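Local structure of octaprenyl-diphosphate synthase (3RMG) at residues Met49-Leu54 and Ala175-Ala180; Gly203-Ile208 and Lys296-Leu301; Phe210-Asp215 and Arg289-Tyr294. The protein probably acts as a magnesium-dependent prenyltransferase of the FPP/GGPP synthase family, building isoprenoid diphosphates within an all-helical fold. All coordinates share one frame; numbering follows the deposited sequence.

Contact 1: Met49-Leu54 and Ala175-Ala180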
loop_
_atom_site.group_PDB
_atom_site.type_symbol
_atom_site.label_atom_id
_atom_site.label_comp_id
_atom_site.label_asym_id
_atom_site.label_seq_id
_atom_site.Cartn_x
_atom_site.Cartn_y
_atom_site.Cartn_z
ATOM N N MET A 49 -1.082 17.016 -16.247
ATOM C CA MET A 49 -0.189 15.923 -15.895
ATOM C C MET A 49 1.230 16.429 -15.716
ATOM O O MET A 49 2.124 16.068 -16.474
ATOM C CB MET A 49 -0.223 14.853 -16.984
ATOM C CG MET A 49 -1.575 14.180 -17.141
ATOM S SD MET A 49 -2.031 14.002 -18.871
ATOM C CE MET A 49 -2.083 15.725 -19.389
ATOM N N MET A 50 1.428 17.260 -14.702
ATOM C CA MET A 50 2.708 17.894 -14.466
ATOM C C MET A 50 3.861 16.884 -14.371
ATOM O O MET A 50 4.934 17.091 -14.951
ATOM C CB MET A 50 2.636 18.744 -13.202
ATOM C CG MET A 50 3.140 20.166 -13.397
ATOM S SD MET A 50 2.214 21.024 -14.694
ATOM C CE MET A 50 0.543 20.898 -14.051
ATOM N N ARG A 51 3.640 15.784 -13.657
ATOM C CA ARG A 51 4.703 14.797 -13.454
ATOM C C ARG A 51 4.917 13.871 -14.654
ATOM O O ARG A 51 6.052 13.620 -15.038
ATOM C CB ARG A 51 4.478 13.990 -12.165
ATOM C CG ARG A 51 4.642 14.802 -10.896
ATOM C CD ARG A 51 4.001 14.099 -9.683
ATOM N NE ARG A 51 3.884 15.023 -8.565
ATOM C CZ ARG A 51 2.771 15.674 -8.237
ATOM N NH1 ARG A 51 1.653 15.475 -8.923
ATOM N NH2 ARG A 51 2.775 16.505 -7.203
ATOM N N PRO A 52 3.831 13.338 -15.236
ATOM C CA PRO A 52 3.980 12.553 -16.463
ATOM C C PRO A 52 4.678 13.327 -17.576
ATOM O O PRO A 52 5.517 12.765 -18.280
ATOM C CB PRO A 52 2.536 12.220 -16.836
ATOM C CG PRO A 52 1.867 12.108 -15.512
ATOM C CD PRO A 52 2.459 13.253 -14.711
ATOM N N ILE A 53 4.366 14.608 -17.729
ATOM C CA ILE A 53 5.076 15.404 -18.733
ATOM C C ILE A 53 6.578 15.460 -18.423
ATOM O O ILE A 53 7.413 15.366 -19.319
ATOM C CB ILE A 53 4.490 16.814 -18.879
ATOM C CG1 ILE A 53 3.171 16.764 -19.659
ATOM C CG2 ILE A 53 5.464 17.713 -19.585
ATOM C CD1 ILE A 53 2.302 18.003 -19.468
ATOM N N LEU A 54 6.926 15.594 -17.149
ATOM C CA LEU A 54 8.329 15.570 -16.764
ATOM C C LEU A 54 9.001 14.231 -17.135
ATOM O O LEU A 54 10.111 14.210 -17.661
ATOM C CB LEU A 54 8.483 15.829 -15.266
ATOM C CG LEU A 54 9.908 16.025 -14.769
ATOM C CD1 LEU A 54 10.557 17.143 -15.572
ATOM C CD2 LEU A 54 9.942 16.336 -13.275
ATOM N N ALA A 175 9.160 16.994 -3.512
ATOM C CA ALA A 175 10.334 17.042 -4.371
ATOM C C ALA A 175 10.919 15.649 -4.552
ATOM O O ALA A 175 11.564 15.360 -5.574
ATOM C CB ALA A 175 11.374 18.009 -3.811
ATOM N N ALA A 176 10.689 14.775 -3.569
ATOM C CA ALA A 176 11.145 13.391 -3.681
ATOM C C ALA A 176 10.403 12.711 -4.817
ATOM O O ALA A 176 10.989 11.928 -5.559
ATOM C CB ALA A 176 10.951 12.640 -2.383
ATOM N N LEU A 177 9.120 13.036 -4.968
ATOM C CA LEU A 177 8.321 12.482 -6.057
ATOM C C LEU A 177 8.786 13.009 -7.421
ATOM O O LEU A 177 8.995 12.229 -8.355
ATOM C CB LEU A 177 6.835 12.795 -5.857
ATOM C CG LEU A 177 5.866 12.229 -6.904
ATOM C CD1 LEU A 177 6.023 10.719 -7.056
ATOM C CD2 LEU A 177 4.420 12.583 -6.545
ATOM N N PHE A 178 8.933 14.329 -7.548
ATOM C CA PHE A 178 9.445 14.889 -8.793
ATOM C C PHE A 178 10.844 14.332 -9.144
ATOM O O PHE A 178 11.109 14.015 -10.294
ATOM C CB PHE A 178 9.461 16.416 -8.756
ATOM C CG PHE A 178 8.130 17.049 -9.065
ATOM C CD1 PHE A 178 7.164 17.191 -8.075
ATOM C CD2 PHE A 178 7.850 17.515 -10.345
ATOM C CE1 PHE A 178 5.939 17.787 -8.358
ATOM C CE2 PHE A 178 6.637 18.109 -10.638
ATOM C CZ PHE A 178 5.676 18.246 -9.640
ATOM N N ALA A 179 11.731 14.222 -8.164
ATOM C CA ALA A 179 13.063 13.641 -8.400
ATOM C C ALA A 179 12.923 12.196 -8.861
ATOM O O ALA A 179 13.607 11.755 -9.788
ATOM C CB ALA A 179 13.912 13.705 -7.132
ATOM N N ALA A 180 12.018 11.460 -8.227
ATOM C CA ALA A 180 11.789 10.073 -8.592
ATOM C C ALA A 180 11.301 9.996 -10.032
ATOM O O ALA A 180 11.759 9.160 -10.817
ATOM C CB ALA A 180 10.792 9.419 -7.638
#

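Contact 2: Gly203-Ile208 and Lys296-Leu301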
loop_
_atom_site.group_PDB
_atom_site.type_symbol
_atom_site.label_atom_id
_atom_site.label_comp_id
_atom_site.label_asym_id
_atom_site.label_seq_id
_atom_site.Cartn_x
_atom_site.Cartn_y
_atom_site.Cartn_z
ATOM N N GLY A 203 14.972 16.941 -11.289
ATOM C CA GLY A 203 13.598 16.765 -10.853
ATOM C C GLY A 203 13.428 17.304 -9.452
ATOM O O GLY A 203 12.371 17.841 -9.086
ATOM N N GLU A 204 14.466 17.151 -8.640
ATOM C CA GLU A 204 14.374 17.646 -7.283
ATOM C C GLU A 204 14.262 19.167 -7.309
ATOM O O GLU A 204 13.432 19.731 -6.604
ATOM C CB GLU A 204 15.557 17.201 -6.424
ATOM C CG GLU A 204 15.565 17.855 -5.044
ATOM C CD GLU A 204 16.616 17.252 -4.134
ATOM O OE1 GLU A 204 17.625 17.936 -3.849
ATOM O OE2 GLU A 204 16.440 16.084 -3.730
ATOM N N TYR A 205 15.105 19.839 -8.091
ATOM C CA TYR A 205 15.005 21.293 -8.149
ATOM C C TYR A 205 13.604 21.712 -8.577
ATOM O O TYR A 205 13.028 22.664 -8.033
ATOM C CB TYR A 205 16.025 21.903 -9.109
ATOM C CG TYR A 205 17.436 21.925 -8.577
ATOM C CD1 TYR A 205 18.520 21.966 -9.438
ATOM C CD2 TYR A 205 17.690 21.875 -7.209
ATOM C CE1 TYR A 205 19.828 21.993 -8.955
ATOM C CE2 TYR A 205 18.988 21.897 -6.725
ATOM C CZ TYR A 205 20.049 21.967 -7.608
ATOM O OH TYR A 205 21.342 21.991 -7.138
ATOM N N ILE A 206 13.066 21.003 -9.565
ATOM C CA ILE A 206 11.745 21.324 -10.101
ATOM C C ILE A 206 10.646 21.116 -9.055
ATOM O O ILE A 206 9.750 21.974 -8.880
ATOM C CB ILE A 206 11.460 20.496 -11.369
ATOM C CG1 ILE A 206 12.338 21.006 -12.529
ATOM C CG2 ILE A 206 9.975 20.537 -11.721
ATOM C CD1 ILE A 206 12.305 20.130 -13.757
ATOM N N GLY A 207 10.730 19.983 -8.354
ATOM C CA GLY A 207 9.817 19.663 -7.266
ATOM C C GLY A 207 9.851 20.714 -6.162
ATOM O O GLY A 207 8.822 21.035 -5.574
ATOM N N ILE A 208 11.030 21.258 -5.868
ATOM C CA ILE A 208 11.123 22.316 -4.859
ATOM C C ILE A 208 10.471 23.632 -5.316
ATOM O O ILE A 208 9.746 24.258 -4.541
ATOM C CB ILE A 208 12.574 22.570 -4.406
ATOM C CG1 ILE A 208 13.124 21.337 -3.686
ATOM C CG2 ILE A 208 12.633 23.765 -3.460
ATOM C CD1 ILE A 208 14.627 21.452 -3.320
ATOM N N LYS A 296 17.134 28.876 -11.279
ATOM C CA LYS A 296 18.416 29.131 -11.920
ATOM C C LYS A 296 19.326 27.920 -11.748
ATOM O O LYS A 296 20.063 27.555 -12.660
ATOM C CB LYS A 296 19.079 30.390 -11.351
ATOM C CG LYS A 296 20.487 30.631 -11.871
ATOM C CD LYS A 296 21.231 31.618 -10.983
ATOM C CE LYS A 296 22.749 31.502 -11.124
ATOM N NZ LYS A 296 23.228 31.911 -12.474
ATOM N N LYS A 297 19.278 27.287 -10.582
ATOM C CA LYS A 297 20.052 26.071 -10.380
ATOM C C LYS A 297 19.663 25.033 -11.430
ATOM O O LYS A 297 20.519 24.329 -11.981
ATOM C CB LYS A 297 19.836 25.523 -8.974
ATOM C CG LYS A 297 20.587 26.286 -7.868
ATOM C CD LYS A 297 20.368 25.580 -6.536
ATOM C CE LYS A 297 20.367 26.552 -5.360
ATOM N NZ LYS A 297 21.742 26.954 -4.979
ATOM N N ALA A 298 18.367 24.967 -11.725
ATOM C CA ALA A 298 17.855 24.025 -12.701
ATOM C C ALA A 298 18.314 24.370 -14.111
ATOM O O ALA A 298 18.749 23.484 -14.843
ATOM C CB ALA A 298 16.330 23.952 -12.634
ATOM N N PHE A 299 18.211 25.647 -14.486
ATOM C CA PHE A 299 18.642 26.109 -15.804
ATOM C C PHE A 299 20.139 25.877 -16.003
ATOM O O PHE A 299 20.579 25.399 -17.047
ATOM C CB PHE A 299 18.317 27.601 -15.987
ATOM C CG PHE A 299 16.895 27.862 -16.423
ATOM C CD1 PHE A 299 16.532 29.076 -16.969
ATOM C CD2 PHE A 299 15.933 26.877 -16.307
ATOM C CE1 PHE A 299 15.228 29.311 -17.376
ATOM C CE2 PHE A 299 14.631 27.103 -16.717
ATOM C CZ PHE A 299 14.280 28.327 -17.249
ATOM N N ASP A 300 20.913 26.218 -14.984
ATOM C CA ASP A 300 22.334 25.984 -15.011
ATOM C C ASP A 300 22.631 24.498 -15.205
ATOM O O ASP A 300 23.584 24.145 -15.888
ATOM C CB ASP A 300 22.980 26.517 -13.732
ATOM C CG ASP A 300 23.130 28.024 -13.744
ATOM O OD1 ASP A 300 23.517 28.577 -12.697
ATOM O OD2 ASP A 300 22.853 28.657 -14.795
ATOM N N LEU A 301 21.804 23.629 -14.629
ATOM C CA LEU A 301 22.000 22.194 -14.813
ATOM C C LEU A 301 21.773 21.821 -16.266
ATOM O O LEU A 301 22.567 21.082 -16.848
ATOM C CB LEU A 301 21.040 21.369 -13.956
ATOM C CG LEU A 301 21.469 20.515 -12.760
ATOM C CD1 LEU A 301 20.334 19.558 -12.487
ATOM C CD2 LEU A 301 22.765 19.730 -12.961
#

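Contact 3: Phe210-Asp215 and Arg289-Tyr294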
loop_
_atom_site.group_PDB
_atom_site.type_symbol
_atom_site.label_atom_id
_atom_site.label_comp_id
_atom_site.label_asym_id
_atom_site.label_seq_id
_atom_site.Cartn_x
_atom_site.Cartn_y
_atom_site.Cartn_z
ATOM N N PHE A 210 8.069 23.857 -7.459
ATOM C CA PHE A 210 6.664 23.524 -7.497
ATOM C C PHE A 210 6.038 23.627 -6.106
ATOM O O PHE A 210 4.997 24.266 -5.932
ATOM C CB PHE A 210 6.502 22.115 -8.057
ATOM C CG PHE A 210 5.090 21.753 -8.400
ATOM C CD1 PHE A 210 4.577 22.025 -9.662
ATOM C CD2 PHE A 210 4.268 21.136 -7.461
ATOM C CE1 PHE A 210 3.268 21.690 -9.982
ATOM C CE2 PHE A 210 2.955 20.795 -7.774
ATOM C CZ PHE A 210 2.456 21.075 -9.037
ATOM N N GLN A 211 6.679 23.006 -5.116
ATOM C CA GLN A 211 6.137 22.972 -3.755
ATOM C C GLN A 211 6.058 24.354 -3.111
ATOM O O GLN A 211 5.069 24.683 -2.471
ATOM C CB GLN A 211 6.964 22.057 -2.857
ATOM C CG GLN A 211 6.312 21.848 -1.506
ATOM C CD GLN A 211 4.863 21.429 -1.659
ATOM O OE1 GLN A 211 4.568 20.374 -2.227
ATOM N NE2 GLN A 211 3.951 22.259 -1.170
ATOM N N ILE A 212 7.110 25.149 -3.274
ATOM C CA ILE A 212 7.140 26.503 -2.754
ATOM C C ILE A 212 6.069 27.358 -3.432
ATOM O O ILE A 212 5.379 28.138 -2.771
ATOM C CB ILE A 212 8.515 27.144 -2.952
ATOM C CG1 ILE A 212 9.546 26.505 -2.017
ATOM C CG2 ILE A 212 8.456 28.617 -2.674
ATOM C CD1 ILE A 212 10.999 26.967 -2.312
ATOM N N LYS A 213 5.926 27.206 -4.748
ATOM C CA LYS A 213 4.842 27.869 -5.471
ATOM C C LYS A 213 3.489 27.594 -4.822
ATOM O O LYS A 213 2.716 28.512 -4.578
ATOM C CB LYS A 213 4.802 27.419 -6.931
ATOM C CG LYS A 213 5.562 28.323 -7.880
ATOM C CD LYS A 213 4.709 29.505 -8.337
ATOM C CE LYS A 213 4.662 30.602 -7.285
ATOM N NZ LYS A 213 4.096 31.875 -7.825
ATOM N N ASP A 214 3.206 26.325 -4.562
ATOM C CA ASP A 214 1.961 25.934 -3.927
ATOM C C ASP A 214 1.782 26.533 -2.539
ATOM O O ASP A 214 0.674 26.902 -2.169
ATOM C CB ASP A 214 1.867 24.414 -3.821
ATOM C CG ASP A 214 0.942 23.819 -4.851
ATOM O OD1 ASP A 214 0.370 24.593 -5.651
ATOM O OD2 ASP A 214 0.777 22.582 -4.851
ATOM N N ASP A 215 2.859 26.594 -1.763
ATOM C CA ASP A 215 2.788 27.131 -0.408
ATOM C C ASP A 215 2.394 28.611 -0.430
ATOM O O ASP A 215 1.669 29.083 0.440
ATOM C CB ASP A 215 4.123 26.953 0.317
ATOM C CG ASP A 215 4.400 25.511 0.690
ATOM O OD1 ASP A 215 3.505 24.655 0.511
ATOM O OD2 ASP A 215 5.518 25.232 1.169
ATOM N N ARG A 289 11.842 34.928 -4.419
ATOM C CA ARG A 289 13.278 35.020 -4.685
ATOM C C ARG A 289 13.961 33.649 -4.565
ATOM O O ARG A 289 14.881 33.336 -5.302
ATOM C CB ARG A 289 13.949 36.049 -3.775
ATOM C CG ARG A 289 14.242 37.374 -4.462
ATOM C CD ARG A 289 14.048 38.559 -3.536
ATOM N NE ARG A 289 14.668 38.365 -2.225
ATOM C CZ ARG A 289 14.194 38.897 -1.100
ATOM N NH1 ARG A 289 13.093 39.637 -1.134
ATOM N NH2 ARG A 289 14.808 38.680 0.059
ATOM N N THR A 290 13.497 32.839 -3.628
ATOM C CA THR A 290 14.038 31.510 -3.427
ATOM C C THR A 290 13.718 30.594 -4.624
ATOM O O THR A 290 14.600 29.894 -5.149
ATOM C CB THR A 290 13.501 30.927 -2.120
ATOM O OG1 THR A 290 13.959 31.744 -1.036
ATOM C CG2 THR A 290 13.977 29.496 -1.908
ATOM N N ILE A 291 12.457 30.613 -5.049
ATOM C CA ILE A 291 12.043 29.912 -6.256
ATOM C C ILE A 291 12.981 30.242 -7.419
ATOM O O ILE A 291 13.418 29.352 -8.151
ATOM C CB ILE A 291 10.586 30.263 -6.627
ATOM C CG1 ILE A 291 9.620 29.601 -5.647
ATOM C CG2 ILE A 291 10.251 29.820 -8.048
ATOM C CD1 ILE A 291 8.185 30.043 -5.832
ATOM N N GLU A 292 13.295 31.524 -7.574
ATOM C CA GLU A 292 14.166 32.009 -8.641
ATOM C C GLU A 292 15.558 31.384 -8.525
ATOM O O GLU A 292 16.177 31.029 -9.520
ATOM C CB GLU A 292 14.282 33.536 -8.540
ATOM C CG GLU A 292 14.198 34.278 -9.852
ATOM C CD GLU A 292 12.983 33.882 -10.652
ATOM O OE1 GLU A 292 11.953 33.546 -10.030
ATOM O OE2 GLU A 292 13.061 33.902 -11.900
ATOM N N GLN A 293 16.056 31.262 -7.300
ATOM C CA GLN A 293 17.348 30.635 -7.080
ATOM C C GLN A 293 17.343 29.178 -7.551
ATOM O O GLN A 293 18.271 28.745 -8.236
ATOM C CB GLN A 293 17.742 30.706 -5.603
ATOM C CG GLN A 293 18.253 32.065 -5.145
ATOM C CD GLN A 293 18.149 32.246 -3.628
ATOM O OE1 GLN A 293 18.231 33.363 -3.119
ATOM N NE2 GLN A 293 17.956 31.146 -2.907
ATOM N N TYR A 294 16.309 28.425 -7.178
ATOM C CA TYR A 294 16.244 27.017 -7.560
ATOM C C TYR A 294 16.001 26.837 -9.053
ATOM O O TYR A 294 16.496 25.889 -9.663
ATOM C CB TYR A 294 15.206 26.251 -6.737
ATOM C CG TYR A 294 15.751 25.821 -5.402
ATOM C CD1 TYR A 294 16.547 24.686 -5.289
ATOM C CD2 TYR A 294 15.476 26.554 -4.247
ATOM C CE1 TYR A 294 17.058 24.298 -4.061
ATOM C CE2 TYR A 294 15.988 26.177 -3.009
ATOM C CZ TYR A 294 16.777 25.059 -2.926
ATOM O OH TYR A 294 17.273 24.685 -1.710
#

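Contact 1: Met49-Leu54 and Ala175-Ala180
The Phe178 ring takes the Arg51 side chain on one face and the tip of Leu54 at its edge, while the ring of Phe210 meets it from the opposite side of its plane. On the arginine face the contact is a CH-pi one, with Arg51 CG 4.0 Å from the Phe178 ring centroid and 17° off the normal. Farther out, one face of the Arg51 guanidinium lies toward Phe178 CZ, but the two planes are 52° apart, so the groups are tilted rather than stacked. Arg51 NE comes 3.5 Å from Phe178 CE1. Leu177 CD2 comes closer still, 3.2 Å from Arg51 NE, approaching the guanidinium obliquely. The arginine chain is extended from CG to NE, which carries it across the phenyl ring. Near the ring plane, Leu54 CD2 rests 3.8 Å from Phe178 CD2. Arg51 and Pro52 close the Gly-Lys-x-x-Arg-Pro sequence of the trans-prenyltransferases; in relatives its basic side chains bind the diphosphate of isopentenyl diphosphate, and Arg51 probably does so here. The short helical segments are inclined at 32°. Helix 67-90 adjoins Arg51 and Leu177 through His80, helix 193-217 backs Phe178 through Ile206, and Tyr317 of helix 309-323 touches both Leu54 and Phe178.

Contact 2: Gly203-Ile208 and Lys296-Leu301
Tyr205 and Lys297 meet where two nearly antiparallel helices, 193-217 and 283-302, pack side by side in the isoprenoid synthase fold. Their short segments cross at -155° with axes 9.2 Å apart, and the backbones come nearest at Tyr205 and Ala298. The pair shows how a single aromatic ring can span an interhelical seam; no hydrogen bond joins these two segments. Lys297 supplies the aliphatic part of its chain: CB lies over one face of the phenol, 3.9 Å from the Tyr205 ring centroid and 24° off the normal, displaced toward the rim on the CE1 side. Beyond it, Lys297 CD passes 3.8 Å from Tyr205 OH, and the chain then bends near its end, leading the ammonium group away from the neighbouring helix. A basic residue thus lends methylene groups to the seam while its charged end turns outward at the partly exposed margin. Ala298, which is buried, gives the tyrosine a small neighbour; Leu301 CD1 reaches the ring obliquely. Helix 309-323 closes the inner side, Leu318 touching both Ile206 and Ala298, and Leu301 continues along the partner helix onto Phe198, Leu201 and Leu202. At the base of the ring, Tyr205 CB and Ala298 CB stand 4.1 Å apart.

Contact 3: Phe210-Asp215 and Arg289-Tyr294
On the helix that presses Ile212 against Ile291, a side-chain hydrogen bond runs from Gln211 NE2 to Asp215 OD1 at 3.0 Å. Asp214 and Asp215 begin the second aspartate-rich motif (DDxxD) of the trans-prenyltransferases, which in relatives works with the first such motif to bind the magnesium ions that hold the allylic diphosphate. The Gln211 bond spans one helical turn and is bent, with an N-H...O angle of 142°. Asp215 OD1 lies almost in the amide plane of Gln211, yet the donor approaches it from above the carboxylate, 46° out of that plane. Both ends of the pair have a second partner: Asp215 OD2 bonds to Tyr166 OH, and Gln211 OE1 to Thr174 OG1. The carboxylate and the amide are each restrained through two atoms, consistent with Gln211 and Tyr166 positioning the motif carboxylate.

Between 210-215 and 289-294 the contact is made by carbon atoms. The short segments are nearly antiparallel, their axes 9.8 Å apart, and the two isoleucines slide past each other in opposite directions. In Ile291, CG1 lies beside the backbone N (chi1 -72°), and the extended chi2 carries CD1 on toward helix 193-217. The packing is tight: Ile212 CG2 is 3.3 Å from Ile291 CG1, less than a usual van der Waals separation. Ile291 CD1 touches Lys213, whose aliphatic chain crosses it and whose NZ has a weak hydrogen bond to Arg324 O and a long, weak ion pair with Glu325 OE2. Thr290 turns its methyl to the contact while its OG1 bonds to the carbonyl of Tyr286 on its own helix. Tyr166 and Phe167 of helix 163-172 adjoin Ile212, and Val322 adjoins Ile291. At the other branch of Ile212, its CD1 meets Thr290 CG2 at 3.9 Å.

Contacts 2 and 3 are successive stations on one helix pair, 193-217 with 283-302, their centres about 10 Å apart. Because the helices are antiparallel, the chain opens contact 2, then contact 3, and closes them in reverse order. Contact 1 is complete before either begins; its centre lies about 12 Å from that of contact 2 and about 15 Å from that of contact 3. Helix 174-188 directly precedes helix 193-217, and Phe178 also packs on Gly203 and Gly207. Helix 193-217 therefore links a probable diphosphate-binding arginine region and the second aspartate-rich motif to an outer helix of the bundle, with Tyr205 touching Tyr294 between contacts 2 and 3.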